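Local coordinates for protein alkyl hydroperoxide reductase AhpD (Deinococcus radiodurans R1, PDB 6K40) that probably acts as an AhpD-like peroxiredoxin, a largely helical antioxidant enzyme of the carboxymuconolactone decarboxylase family, at residues V19-E22 with D23-H26; A25-G28 with V29-L32; L58-W61 with N62-L66; A172-N175 with M176-R179. All coordinates share one frame; numbering follows the deposited sequence.

Contact 1: V19-E22 with D23-H26; sequences VPTE and DNAH
Asn24 folds its amide back over the turn onto Thr21, where OD1 accepts the Thr21 backbone N-H at 2.7 Å. The bond is short but bent, with 135° at the hydrogen and the donor tilted 19° from the carbonyl plane of the amide. The fold-back follows from a CG placed between the Asn24 backbone N and carbonyl carbon (chi1 54°). Thr21 OG1 adds a weak second bond to OD1 at 3.2 Å and itself accepts a long, weak one from Asp23 N at 3.5 Å, consistent with a loose ST turn.

The packed side is small and apolar. Pro20 CB meets Ala25 CB at 4.1 Å, both residues being buried. Ala25 N gives Thr21 O a weak bond of 3.1 Å, which sets the methyl beside that oxygen, and the methyl also rests on Trp33 of helix 27-40. The other side faces solvent: the carboxylates of Glu22 and Asp23 stay apart, and a water joins Val19 O to Asn24 ND2. The Asn24 amide thus links to Thr21 directly through its oxygen and to Val19 O through water from its nitrogen, which ties the turn before helix 27-40 without a regular backbone pattern.

Contact 2: A25-G28 with V29-L32; sequences AHEG and VKKL
The backbone around His26 and Lys30 winds into the first turn of helix 27-40, with Lys30 N, Lys31 N and Leu32 N bonded in turn to the carbonyls of His26, Glu27 and Gly28. His26 is the N-cap. With CG anti to the backbone N (chi1 -164°), the ring presents ND1 to Gly28 N at 3.0 Å, almost straight at 166° and with the donor in the ring plane. The far ring nitrogen, NE2, is bonded to Glu55 OE2, so the cap is also tied to helix 54-69. At the base of the side chain, His26 CB packs on Val29 CG2 at 3.7 Å, and Val29 and Leu32 continue onto Phe57 of that helix.

On the outer side Glu27 and Lys30 run alongside each other, pointing the same way. Lys30, bent at chi2 and chi3, brings NZ to the syn side of Glu27 OE2 at 2.8 Å, 34° out of the carboxylate plane, and its CD touches Ala25 CB at 3.9 Å on the way. NZ is also bonded to Glu22 O. The Glu27 carboxylate is therefore probably stabilised twice, by the lysine held against it and by the dipole of the helix start that His26 caps.

Contact 3: L58-W61 with N62-L66; sequences LAWW and NYFNL
Trp60 and Phe64, one helical turn apart, lie side by side with their planes only 17° apart. CG is anti to the backbone N in both Trp60 (chi1 168°) and Phe64 (chi1 180°), which sends the two rings out the same way. They are slid so far that the rings barely overlap, the six-membered ring of Trp60 and the Phe64 ring having centroids 5.1 Å apart. Phe64 CB supplies a CH-pi contact over one face of the Trp60 ring, while Trp60 CZ2 sits over the Phe64 face toward its rim, 3.9 Å from CG. A different neighbour meets the edge of Phe64: Trp61 CZ3 lies near the phenyl plane, 3.7 Å from CD2. Residues 58-66 of helix 54-69 fall within the carboxymuconolactone decarboxylase region of this all-helical, AhpD-like fold; Phe64 and Tyr63 pack against Met173 of helix 161-184, and Tyr63 OH bonds Gln169 there. On the neighbouring flank, Asn65 lies over the indole of Trp61. Its CB stands 3.8 Å from the centroid of the six-membered ring, above its centre, and the amide stacks on the ring, with CG 3.4 Å from Trp61 CZ2. Asn65 OD1 is bonded to Asn69 ND2, while Trp61 meets Phe47 edge-to-face.

Contact 4: A172-N175 with M176-R179; sequences AMFN and MTNR
Met173 lies alongside Met176, both thioether chains pointing the same way, with sulfur against sulfur: SD to SD is 3.6 Å. Their methyls follow suit, CE to CE 3.8 Å. Met173 is bent at chi2 and chi3, a curl that also carries its sulfur over Thr177 CG2 at 3.9 Å, where the two side chains cross at about a right angle. Beyond the contact, Met173 packs on Tyr63, Phe64 and Leu67 of helix 54-69.

Asn175 and Arg179 form a polar pair on another part of helix 161-184. Arg179 runs its chain, extended from CG to NE, back along the helix beside Asn175, so that NH1 serves two oxygens of one residue: the backbone O at 2.9 Å and side-chain OD1 at 3.1 Å. Both acceptors lie in the guanidinium plane. NH1 comes to OD1 on a lone pair in the carbonyl plane, but stands 27° from the plane of the backbone carbonyl. The amide is gripped from elsewhere as well, ND2 by Ile171 O and Thr140 OG1, and OD1 by Asn90.

Asn178 uses both ends of its amide on helix 76-90, at Asn90 and Ser87. Phe174 meets His99 edge-to-face, and Thr177 and Asn178 touch Cys95. In AhpD relatives a CXXC motif followed by a histidine forms the redox centre; Cys95 and His99 match that pattern, so helix 161-184 probably backs the corresponding site on helix 93-107. With both ends of each amide bonded, the rotation of the two asparagines is probably fixed, and the arginine's charge probably polarises the Asn175 carbonyls.

Contacts 1 and 2 form one continuous run, sharing Ala25 and His26, and lie toward the outside of the chain, both partly buried; Lys30 of contact 2 reaches back to the backbone O of Glu22 in contact 1. Their chemistry is that of a turn and a helix start, with a side-chain N-cap and a salt bridge. Contact 3 meets contact 2 where Leu32 packs on Trp61 and Leu58 on His26; built of aromatic rings, it is largely a surface contact, with Phe64 its buried residue. Contact 4, nearest the centre of the chain and with half its residues buried, joins helix 161-184 to the same helix 54-69 through Met173, Met176 and Phe174, and mixes thioethers with densely bonded amides.

Contact 1: V19-E22 with D23-H26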
ATOM      1  N   VAL A  19      -9.057 -18.255 -19.228  1.00 24.69           N
ATOM      2  CA  VAL A  19      -9.858 -18.454 -18.023  1.00 27.49           C
ATOM      3  C   VAL A  19     -10.904 -19.514 -18.338  1.00 29.81           C
ATOM      4  O   VAL A  19     -11.560 -19.426 -19.383  1.00 30.33           O
ATOM      5  CB  VAL A  19     -10.529 -17.145 -17.559  1.00 25.51           C
ATOM      6  CG1 VAL A  19     -11.065 -17.286 -16.144  1.00 25.80           C
ATOM      7  CG2 VAL A  19      -9.542 -15.991 -17.638  1.00 24.98           C
ATOM      8  N   PRO A  20     -11.083 -20.524 -17.492  1.00 26.76           N
ATOM      9  CA  PRO A  20     -12.112 -21.536 -17.771  1.00 29.51           C
ATOM     10  C   PRO A  20     -13.503 -20.913 -17.702  1.00 32.92           C
ATOM     11  O   PRO A  20     -13.791 -20.119 -16.805  1.00 33.50           O
ATOM     12  CB  PRO A  20     -11.897 -22.571 -16.657  1.00 27.58           C
ATOM     13  CG  PRO A  20     -11.207 -21.816 -15.568  1.00 26.82           C
ATOM     14  CD  PRO A  20     -10.326 -20.826 -16.266  1.00 26.69           C
ATOM     15  N   THR A  21     -14.367 -21.260 -18.666  1.00 31.65           N
ATOM     16  CA  THR A  21     -15.755 -20.793 -18.687  1.00 36.13           C
ATOM     17  C   THR A  21     -16.689 -21.783 -17.988  1.00 40.21           C
ATOM     18  O   THR A  21     -16.263 -22.800 -17.453  1.00 37.92           O
ATOM     19  CB  THR A  21     -16.243 -20.549 -20.105  1.00 36.52           C
ATOM     20  OG1 THR A  21     -16.046 -21.745 -20.863  1.00 37.50           O
ATOM     21  CG2 THR A  21     -15.501 -19.382 -20.728  1.00 36.80           C
ATOM     22  N   GLU A  22     -17.995 -21.509 -17.990  1.00 44.01           N
ATOM     23  CA  GLU A  22     -18.886 -22.474 -17.355  1.00 46.36           C
ATOM     24  C   GLU A  22     -18.937 -23.768 -18.136  1.00 44.68           C
ATOM     25  O   GLU A  22     -19.411 -24.791 -17.627  1.00 44.26           O
ATOM     26  CB  GLU A  22     -20.334 -22.016 -17.357  1.00 50.72           C
ATOM     27  CG  GLU A  22     -21.019 -21.953 -16.031  1.00 55.61           C
ATOM     28  CD  GLU A  22     -22.180 -21.012 -16.103  1.00 61.93           C
ATOM     29  OE1 GLU A  22     -22.214 -19.952 -15.420  1.00 64.87           O
ATOM     30  OE2 GLU A  22     -23.186 -21.497 -16.669  1.00 63.53           O
ATOM     31  N   ASP A  23     -18.494 -23.728 -19.379  1.00 46.82           N
ATOM     32  CA  ASP A  23     -18.667 -24.889 -20.222  1.00 42.07           C
ATOM     33  C   ASP A  23     -17.526 -25.870 -20.041  1.00 35.92           C
ATOM     34  O   ASP A  23     -17.745 -27.080 -19.962  1.00 36.98           O
ATOM     35  CB  ASP A  23     -18.779 -24.435 -21.674  1.00 46.28           C
ATOM     36  CG  ASP A  23     -20.175 -23.955 -22.028  1.00 52.25           C
ATOM     37  OD1 ASP A  23     -20.299 -22.859 -22.619  1.00 54.63           O
ATOM     38  OD2 ASP A  23     -21.159 -24.672 -21.738  1.00 54.50           O
ATOM     39  N   ASN A  24     -16.304 -25.366 -19.957  1.00 32.66           N
ATOM     40  CA  ASN A  24     -15.121 -26.210 -19.927  1.00 30.28           C
ATOM     41  C   ASN A  24     -14.497 -26.331 -18.544  1.00 27.52           C
ATOM     42  O   ASN A  24     -13.464 -26.991 -18.405  1.00 28.79           O
ATOM     43  CB  ASN A  24     -14.086 -25.695 -20.935  1.00 30.95           C
ATOM     44  CG  ASN A  24     -13.743 -24.231 -20.730  1.00 30.40           C
ATOM     45  OD1 ASN A  24     -13.858 -23.699 -19.625  1.00 26.57           O
ATOM     46  ND2 ASN A  24     -13.310 -23.571 -21.800  1.00 33.07           N
ATOM     47  N   ALA A  25     -15.078 -25.705 -17.526  1.00 29.82           N
ATOM     48  CA  ALA A  25     -14.476 -25.746 -16.202  1.00 27.88           C
ATOM     49  C   ALA A  25     -14.652 -27.124 -15.575  1.00 27.86           C
ATOM     50  O   ALA A  25     -15.601 -27.852 -15.875  1.00 29.01           O
ATOM     51  CB  ALA A  25     -15.081 -24.682 -15.287  1.00 24.86           C
ATOM     52  N   HIS A  26     -13.700 -27.486 -14.720  1.00 24.64           N
ATOM     53  CA  HIS A  26     -13.849 -28.663 -13.879  1.00 25.03           C
ATOM     54  C   HIS A  26     -15.129 -28.528 -13.059  1.00 26.70           C
ATOM     55  O   HIS A  26     -15.515 -27.428 -12.658  1.00 29.39           O
ATOM     56  CB  HIS A  26     -12.623 -28.775 -12.968  1.00 25.60           C
ATOM     57  CG  HIS A  26     -12.445 -30.112 -12.321  1.00 27.21           C
ATOM     58  ND1 HIS A  26     -13.292 -30.587 -11.343  1.00 28.13           N
ATOM     59  CD2 HIS A  26     -11.484 -31.053 -12.474  1.00 27.65           C
ATOM     60  CE1 HIS A  26     -12.877 -31.775 -10.943  1.00 28.59           C
ATOM     61  NE2 HIS A  26     -11.780 -32.080 -11.613  1.00 27.90           N
TER
HETATM   62  O   HOH W   1     -11.330 -21.541 -20.998  1.00 32.14           O

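Contact 2: A25-G28 with V29-L32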
ATOM      1  N   ALA A  25     -15.078 -25.705 -17.526  1.00 29.82           N
ATOM      2  CA  ALA A  25     -14.476 -25.746 -16.202  1.00 27.88           C
ATOM      3  C   ALA A  25     -14.652 -27.124 -15.575  1.00 27.86           C
ATOM      4  O   ALA A  25     -15.601 -27.852 -15.875  1.00 29.01           O
ATOM      5  CB  ALA A  25     -15.081 -24.682 -15.287  1.00 24.86           C
ATOM      6  N   HIS A  26     -13.700 -27.486 -14.720  1.00 24.64           N
ATOM      7  CA  HIS A  26     -13.849 -28.663 -13.879  1.00 25.03           C
ATOM      8  C   HIS A  26     -15.129 -28.528 -13.059  1.00 26.70           C
ATOM      9  O   HIS A  26     -15.515 -27.428 -12.658  1.00 29.39           O
ATOM     10  CB  HIS A  26     -12.623 -28.775 -12.968  1.00 25.60           C
ATOM     11  CG  HIS A  26     -12.445 -30.112 -12.321  1.00 27.21           C
ATOM     12  ND1 HIS A  26     -13.292 -30.587 -11.343  1.00 28.13           N
ATOM     13  CD2 HIS A  26     -11.484 -31.053 -12.474  1.00 27.65           C
ATOM     14  CE1 HIS A  26     -12.877 -31.775 -10.943  1.00 28.59           C
ATOM     15  NE2 HIS A  26     -11.780 -32.080 -11.613  1.00 27.90           N
ATOM     16  N   GLU A  27     -15.791 -29.656 -12.786  1.00 26.06           N
ATOM     17  CA  GLU A  27     -17.071 -29.560 -12.085  1.00 24.67           C
ATOM     18  C   GLU A  27     -16.906 -29.284 -10.593  1.00 22.57           C
ATOM     19  O   GLU A  27     -17.851 -28.801  -9.950  1.00 21.36           O
ATOM     20  CB  GLU A  27     -17.883 -30.840 -12.292  1.00 26.36           C
ATOM     21  CG  GLU A  27     -18.239 -31.132 -13.748  1.00 30.00           C
ATOM     22  CD  GLU A  27     -19.227 -30.137 -14.341  1.00 32.31           C
ATOM     23  OE1 GLU A  27     -20.018 -29.543 -13.577  1.00 32.70           O
ATOM     24  OE2 GLU A  27     -19.222 -29.962 -15.579  1.00 33.45           O
ATOM     25  N   GLY A  28     -15.697 -29.425 -10.061  1.00 24.88           N
ATOM     26  CA  GLY A  28     -15.481 -29.112  -8.664  1.00 23.65           C
ATOM     27  C   GLY A  28     -15.138 -27.646  -8.566  1.00 23.70           C
ATOM     28  O   GLY A  28     -15.474 -26.978  -7.583  1.00 24.61           O
ATOM     29  N   VAL A  29     -14.524 -27.123  -9.629  1.00 22.21           N
ATOM     30  CA  VAL A  29     -14.356 -25.680  -9.745  1.00 21.67           C
ATOM     31  C   VAL A  29     -15.719 -24.999  -9.807  1.00 21.10           C
ATOM     32  O   VAL A  29     -15.941 -23.966  -9.169  1.00 21.08           O
ATOM     33  CB  VAL A  29     -13.492 -25.334 -10.971  1.00 20.13           C
ATOM     34  CG1 VAL A  29     -13.468 -23.835 -11.189  1.00 16.38           C
ATOM     35  CG2 VAL A  29     -12.083 -25.871 -10.790  1.00 18.82           C
ATOM     36  N   LYS A  30     -16.654 -25.568 -10.573  1.00 22.01           N
ATOM     37  CA  LYS A  30     -17.995 -24.990 -10.641  1.00 22.32           C
ATOM     38  C   LYS A  30     -18.724 -25.117  -9.308  1.00 22.36           C
ATOM     39  O   LYS A  30     -19.463 -24.205  -8.909  1.00 23.18           O
ATOM     40  CB  LYS A  30     -18.795 -25.651 -11.764  1.00 22.49           C
ATOM     41  CG  LYS A  30     -18.411 -25.172 -13.154  1.00 24.64           C
ATOM     42  CD  LYS A  30     -18.483 -26.297 -14.171  1.00 27.01           C
ATOM     43  CE  LYS A  30     -19.841 -26.351 -14.846  1.00 27.99           C
ATOM     44  NZ  LYS A  30     -19.830 -27.264 -16.022  1.00 30.17           N
ATOM     45  N   LYS A  31     -18.516 -26.225  -8.589  1.00 22.04           N
ATOM     46  CA  LYS A  31     -19.151 -26.344  -7.280  1.00 24.08           C
ATOM     47  C   LYS A  31     -18.592 -25.311  -6.306  1.00 24.69           C
ATOM     48  O   LYS A  31     -19.340 -24.716  -5.517  1.00 24.55           O
ATOM     49  CB  LYS A  31     -18.962 -27.760  -6.729  1.00 26.07           C
ATOM     50  CG  LYS A  31     -19.622 -27.986  -5.379  1.00 30.37           C
ATOM     51  CD  LYS A  31     -19.512 -29.438  -4.932  1.00 33.45           C
ATOM     52  CE  LYS A  31     -18.168 -29.721  -4.276  1.00 35.27           C
ATOM     53  NZ  LYS A  31     -17.125 -30.100  -5.269  1.00 37.10           N
ATOM     54  N   LEU A  32     -17.287 -25.037  -6.391  1.00 25.24           N
ATOM     55  CA  LEU A  32     -16.701 -24.002  -5.546  1.00 24.41           C
ATOM     56  C   LEU A  32     -17.190 -22.616  -5.950  1.00 23.11           C
ATOM     57  O   LEU A  32     -17.412 -21.760  -5.089  1.00 22.24           O
ATOM     58  CB  LEU A  32     -15.176 -24.071  -5.608  1.00 24.57           C
ATOM     59  CG  LEU A  32     -14.441 -23.003  -4.795  1.00 24.55           C
ATOM     60  CD1 LEU A  32     -14.733 -23.164  -3.308  1.00 24.21           C
ATOM     61  CD2 LEU A  32     -12.945 -23.044  -5.068  1.00 24.33           C
TER
HETATM   62  O   HOH W   2     -14.926 -27.956  -5.381  1.00 22.85           O

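Contact 3: L58-W61 with N62-L66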
ATOM      1  N   LEU A  58      -7.734 -27.232  -7.147  1.00 22.43           N
ATOM      2  CA  LEU A  58      -8.534 -27.729  -6.032  1.00 20.12           C
ATOM      3  C   LEU A  58      -7.649 -28.159  -4.868  1.00 19.27           C
ATOM      4  O   LEU A  58      -7.976 -27.895  -3.703  1.00 20.59           O
ATOM      5  CB  LEU A  58      -9.433 -28.875  -6.497  1.00 20.01           C
ATOM      6  CG  LEU A  58     -10.620 -28.426  -7.353  1.00 21.22           C
ATOM      7  CD1 LEU A  58     -11.312 -29.620  -7.995  1.00 21.11           C
ATOM      8  CD2 LEU A  58     -11.605 -27.605  -6.531  1.00 22.20           C
ATOM      9  N   ALA A  59      -6.515 -28.800  -5.158  1.00 16.35           N
ATOM     10  CA  ALA A  59      -5.580 -29.136  -4.085  1.00 18.93           C
ATOM     11  C   ALA A  59      -4.997 -27.877  -3.445  1.00 22.76           C
ATOM     12  O   ALA A  59      -4.893 -27.784  -2.208  1.00 25.89           O
ATOM     13  CB  ALA A  59      -4.469 -30.034  -4.626  1.00 18.18           C
ATOM     14  N   TRP A  60      -4.614 -26.898  -4.273  1.00 22.42           N
ATOM     15  CA  TRP A  60      -4.118 -25.635  -3.745  1.00 21.01           C
ATOM     16  C   TRP A  60      -5.142 -24.987  -2.827  1.00 19.83           C
ATOM     17  O   TRP A  60      -4.792 -24.479  -1.759  1.00 19.73           O
ATOM     18  CB  TRP A  60      -3.753 -24.679  -4.882  1.00 21.10           C
ATOM     19  CG  TRP A  60      -3.516 -23.286  -4.383  1.00 21.78           C
ATOM     20  CD1 TRP A  60      -2.343 -22.775  -3.911  1.00 22.38           C
ATOM     21  CD2 TRP A  60      -4.485 -22.236  -4.273  1.00 21.84           C
ATOM     22  NE1 TRP A  60      -2.519 -21.469  -3.522  1.00 23.39           N
ATOM     23  CE2 TRP A  60      -3.825 -21.115  -3.732  1.00 22.82           C
ATOM     24  CE3 TRP A  60      -5.845 -22.135  -4.579  1.00 21.33           C
ATOM     25  CZ2 TRP A  60      -4.479 -19.909  -3.492  1.00 21.62           C
ATOM     26  CZ3 TRP A  60      -6.492 -20.939  -4.341  1.00 21.92           C
ATOM     27  CH2 TRP A  60      -5.809 -19.840  -3.804  1.00 22.19           C
ATOM     28  N   TRP A  61      -6.414 -24.984  -3.234  1.00 19.36           N
ATOM     29  CA  TRP A  61      -7.438 -24.341  -2.421  1.00 18.54           C
ATOM     30  C   TRP A  61      -7.667 -25.101  -1.127  1.00 19.08           C
ATOM     31  O   TRP A  61      -7.853 -24.489  -0.075  1.00 18.35           O
ATOM     32  CB  TRP A  61      -8.748 -24.217  -3.192  1.00 18.52           C
ATOM     33  CG  TRP A  61      -9.875 -23.722  -2.329  1.00 19.77           C
ATOM     34  CD1 TRP A  61     -11.025 -24.390  -2.017  1.00 19.40           C
ATOM     35  CD2 TRP A  61      -9.954 -22.456  -1.659  1.00 20.09           C
ATOM     36  NE1 TRP A  61     -11.815 -23.618  -1.202  1.00 19.59           N
ATOM     37  CE2 TRP A  61     -11.180 -22.427  -0.965  1.00 19.55           C
ATOM     38  CE3 TRP A  61      -9.106 -21.345  -1.580  1.00 20.32           C
ATOM     39  CZ2 TRP A  61     -11.581 -21.329  -0.202  1.00 18.95           C
ATOM     40  CZ3 TRP A  61      -9.508 -20.255  -0.821  1.00 19.82           C
ATOM     41  CH2 TRP A  61     -10.733 -20.257  -0.144  1.00 18.07           C
ATOM     42  N   ASN A  62      -7.660 -26.434  -1.184  1.00 19.62           N
ATOM     43  CA  ASN A  62      -7.756 -27.224   0.039  1.00 19.22           C
ATOM     44  C   ASN A  62      -6.692 -26.791   1.046  1.00 21.08           C
ATOM     45  O   ASN A  62      -7.007 -26.413   2.187  1.00 23.12           O
ATOM     46  CB  ASN A  62      -7.624 -28.707  -0.311  1.00 18.71           C
ATOM     47  CG  ASN A  62      -7.711 -29.604   0.896  1.00 20.23           C
ATOM     48  OD1 ASN A  62      -8.776 -29.768   1.492  1.00 22.07           O
ATOM     49  ND2 ASN A  62      -6.587 -30.210   1.258  1.00 20.60           N
ATOM     50  N   TYR A  63      -5.427 -26.777   0.613  1.00 19.32           N
ATOM     51  CA  TYR A  63      -4.349 -26.407   1.529  1.00 18.28           C
ATOM     52  C   TYR A  63      -4.479 -24.958   1.999  1.00 18.79           C
ATOM     53  O   TYR A  63      -4.402 -24.676   3.203  1.00 19.67           O
ATOM     54  CB  TYR A  63      -2.989 -26.636   0.870  1.00 19.71           C
ATOM     55  CG  TYR A  63      -1.821 -26.179   1.723  1.00 21.34           C
ATOM     56  CD1 TYR A  63      -1.799 -26.415   3.093  1.00 19.83           C
ATOM     57  CD2 TYR A  63      -0.740 -25.511   1.160  1.00 23.01           C
ATOM     58  CE1 TYR A  63      -0.739 -25.997   3.877  1.00 19.03           C
ATOM     59  CE2 TYR A  63       0.327 -25.097   1.939  1.00 21.77           C
ATOM     60  CZ  TYR A  63       0.320 -25.341   3.293  1.00 19.55           C
ATOM     61  OH  TYR A  63       1.381 -24.925   4.063  1.00 20.69           O
ATOM     62  N   PHE A  64      -4.670 -24.026   1.062  1.00 19.08           N
ATOM     63  CA  PHE A  64      -4.704 -22.603   1.393  1.00 18.04           C
ATOM     64  C   PHE A  64      -5.860 -22.281   2.329  1.00 18.36           C
ATOM     65  O   PHE A  64      -5.699 -21.539   3.303  1.00 19.87           O
ATOM     66  CB  PHE A  64      -4.801 -21.777   0.108  1.00 19.19           C
ATOM     67  CG  PHE A  64      -4.851 -20.293   0.339  1.00 22.64           C
ATOM     68  CD1 PHE A  64      -3.682 -19.554   0.433  1.00 22.44           C
ATOM     69  CD2 PHE A  64      -6.067 -19.633   0.460  1.00 23.53           C
ATOM     70  CE1 PHE A  64      -3.722 -18.191   0.645  1.00 22.83           C
ATOM     71  CE2 PHE A  64      -6.115 -18.269   0.676  1.00 23.44           C
ATOM     72  CZ  PHE A  64      -4.942 -17.548   0.768  1.00 24.32           C
ATOM     73  N   ASN A  65      -7.044 -22.815   2.031  1.00 20.07           N
ATOM     74  CA  ASN A  65      -8.206 -22.597   2.878  1.00 20.23           C
ATOM     75  C   ASN A  65      -7.971 -23.142   4.277  1.00 21.22           C
ATOM     76  O   ASN A  65      -8.290 -22.473   5.268  1.00 20.59           O
ATOM     77  CB  ASN A  65      -9.431 -23.255   2.243  1.00 21.23           C
ATOM     78  CG  ASN A  65     -10.731 -22.750   2.822  1.00 23.06           C
ATOM     79  OD1 ASN A  65     -10.775 -21.700   3.459  1.00 24.23           O
ATOM     80  ND2 ASN A  65     -11.803 -23.502   2.607  1.00 24.26           N
ATOM     81  N   LEU A  66      -7.399 -24.350   4.386  1.00 21.58           N
ATOM     82  CA  LEU A  66      -7.129 -24.888   5.717  1.00 22.55           C
ATOM     83  C   LEU A  66      -6.137 -24.016   6.478  1.00 22.31           C
ATOM     84  O   LEU A  66      -6.306 -23.774   7.680  1.00 20.96           O
ATOM     85  CB  LEU A  66      -6.613 -26.322   5.616  1.00 23.11           C
ATOM     86  CG  LEU A  66      -6.271 -26.968   6.959  1.00 23.98           C
ATOM     87  CD1 LEU A  66      -7.523 -27.137   7.805  1.00 22.92           C
ATOM     88  CD2 LEU A  66      -5.569 -28.305   6.754  1.00 25.47           C
TER
HETATM   89  O   HOH W   3      -4.434 -30.095  -0.484  1.00 18.66           O

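Contact 4: A172-N175 with M176-R179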
ATOM      1  N   ALA A 172       5.203 -17.957   3.976  1.00 17.83           N
ATOM      2  CA  ALA A 172       5.699 -18.572   2.749  1.00 17.37           C
ATOM      3  C   ALA A 172       4.576 -18.768   1.730  1.00 16.58           C
ATOM      4  O   ALA A 172       4.782 -18.598   0.519  1.00 17.95           O
ATOM      5  CB  ALA A 172       6.391 -19.891   3.093  1.00 18.56           C
ATOM      6  N   MET A 173       3.370 -19.089   2.201  1.00 16.33           N
ATOM      7  CA  MET A 173       2.240 -19.284   1.301  1.00 19.96           C
ATOM      8  C   MET A 173       1.840 -17.984   0.625  1.00 18.67           C
ATOM      9  O   MET A 173       1.416 -17.989  -0.536  1.00 19.06           O
ATOM     10  CB  MET A 173       1.061 -19.868   2.084  1.00 25.87           C
ATOM     11  CG  MET A 173      -0.261 -19.963   1.329  1.00 31.61           C
ATOM     12  SD  MET A 173      -0.173 -20.802  -0.266  1.00 37.64           S
ATOM     13  CE  MET A 173       0.728 -22.286   0.150  1.00 36.52           C
ATOM     14  N   PHE A 174       1.997 -16.856   1.311  1.00 17.53           N
ATOM     15  CA  PHE A 174       1.695 -15.611   0.626  1.00 18.76           C
ATOM     16  C   PHE A 174       2.846 -15.176  -0.265  1.00 19.67           C
ATOM     17  O   PHE A 174       2.610 -14.543  -1.299  1.00 20.09           O
ATOM     18  CB  PHE A 174       1.293 -14.537   1.633  1.00 16.81           C
ATOM     19  CG  PHE A 174      -0.143 -14.641   2.028  1.00 16.88           C
ATOM     20  CD1 PHE A 174      -1.136 -14.177   1.182  1.00 17.88           C
ATOM     21  CD2 PHE A 174      -0.508 -15.274   3.202  1.00 16.37           C
ATOM     22  CE1 PHE A 174      -2.465 -14.303   1.521  1.00 18.34           C
ATOM     23  CE2 PHE A 174      -1.837 -15.404   3.547  1.00 17.66           C
ATOM     24  CZ  PHE A 174      -2.819 -14.922   2.702  1.00 18.10           C
ATOM     25  N   ASN A 175       4.080 -15.563   0.071  1.00 17.61           N
ATOM     26  CA  ASN A 175       5.162 -15.409  -0.898  1.00 16.30           C
ATOM     27  C   ASN A 175       4.896 -16.213  -2.166  1.00 20.06           C
ATOM     28  O   ASN A 175       5.408 -15.869  -3.238  1.00 20.39           O
ATOM     29  CB  ASN A 175       6.492 -15.818  -0.273  1.00 14.31           C
ATOM     30  CG  ASN A 175       7.199 -14.655   0.380  1.00 15.38           C
ATOM     31  OD1 ASN A 175       7.840 -13.849  -0.295  1.00 15.24           O
ATOM     32  ND2 ASN A 175       7.074 -14.548   1.698  1.00 15.71           N
ATOM     33  N   MET A 176       4.105 -17.285  -2.063  1.00 21.74           N
ATOM     34  CA  MET A 176       3.725 -18.048  -3.253  1.00 20.94           C
ATOM     35  C   MET A 176       2.563 -17.397  -4.007  1.00 17.79           C
ATOM     36  O   MET A 176       2.609 -17.247  -5.239  1.00 14.20           O
ATOM     37  CB  MET A 176       3.343 -19.480  -2.874  1.00 26.26           C
ATOM     38  CG  MET A 176       2.586 -20.182  -3.986  1.00 34.93           C
ATOM     39  SD  MET A 176       1.333 -21.349  -3.462  1.00 44.59           S
ATOM     40  CE  MET A 176       2.321 -22.817  -3.235  1.00 44.02           C
ATOM     41  N   THR A 177       1.504 -17.021  -3.284  1.00 17.14           N
ATOM     42  CA  THR A 177       0.324 -16.476  -3.953  1.00 19.68           C
ATOM     43  C   THR A 177       0.621 -15.125  -4.592  1.00 19.92           C
ATOM     44  O   THR A 177       0.092 -14.815  -5.667  1.00 20.32           O
ATOM     45  CB  THR A 177      -0.850 -16.355  -2.978  1.00 22.65           C
ATOM     46  OG1 THR A 177      -0.523 -15.437  -1.924  1.00 21.96           O
ATOM     47  CG2 THR A 177      -1.201 -17.717  -2.390  1.00 22.67           C
ATOM     48  N   ASN A 178       1.461 -14.305  -3.951  1.00 20.50           N
ATOM     49  CA  ASN A 178       1.898 -13.056  -4.568  1.00 19.84           C
ATOM     50  C   ASN A 178       2.528 -13.316  -5.928  1.00 20.75           C
ATOM     51  O   ASN A 178       2.217 -12.636  -6.913  1.00 14.44           O
ATOM     52  CB  ASN A 178       2.893 -12.340  -3.656  1.00 17.42           C
ATOM     53  CG  ASN A 178       2.257 -11.809  -2.395  1.00 16.86           C
ATOM     54  OD1 ASN A 178       2.953 -11.351  -1.490  1.00 17.95           O
ATOM     55  ND2 ASN A 178       0.932 -11.871  -2.322  1.00 14.50           N
ATOM     56  N   ARG A 179       3.417 -14.305  -5.999  1.00 14.31           N
ATOM     57  CA  ARG A 179       4.115 -14.573  -7.247  1.00 14.33           C
ATOM     58  C   ARG A 179       3.158 -15.088  -8.313  1.00 19.28           C
ATOM     59  O   ARG A 179       3.215 -14.648  -9.465  1.00 18.53           O
ATOM     60  CB  ARG A 179       5.261 -15.551  -7.001  1.00 25.63           C
ATOM     61  CG  ARG A 179       6.496 -14.847  -6.470  1.00 14.29           C
ATOM     62  CD  ARG A 179       7.469 -15.782  -5.788  1.00 14.27           C
ATOM     63  NE  ARG A 179       8.688 -15.065  -5.436  1.00 16.10           N
ATOM     64  CZ  ARG A 179       8.912 -14.510  -4.250  1.00 16.55           C
ATOM     65  NH1 ARG A 179       8.001 -14.602  -3.288  1.00 14.29           N
ATOM     66  NH2 ARG A 179      10.052 -13.867  -4.026  1.00 14.99           N
TER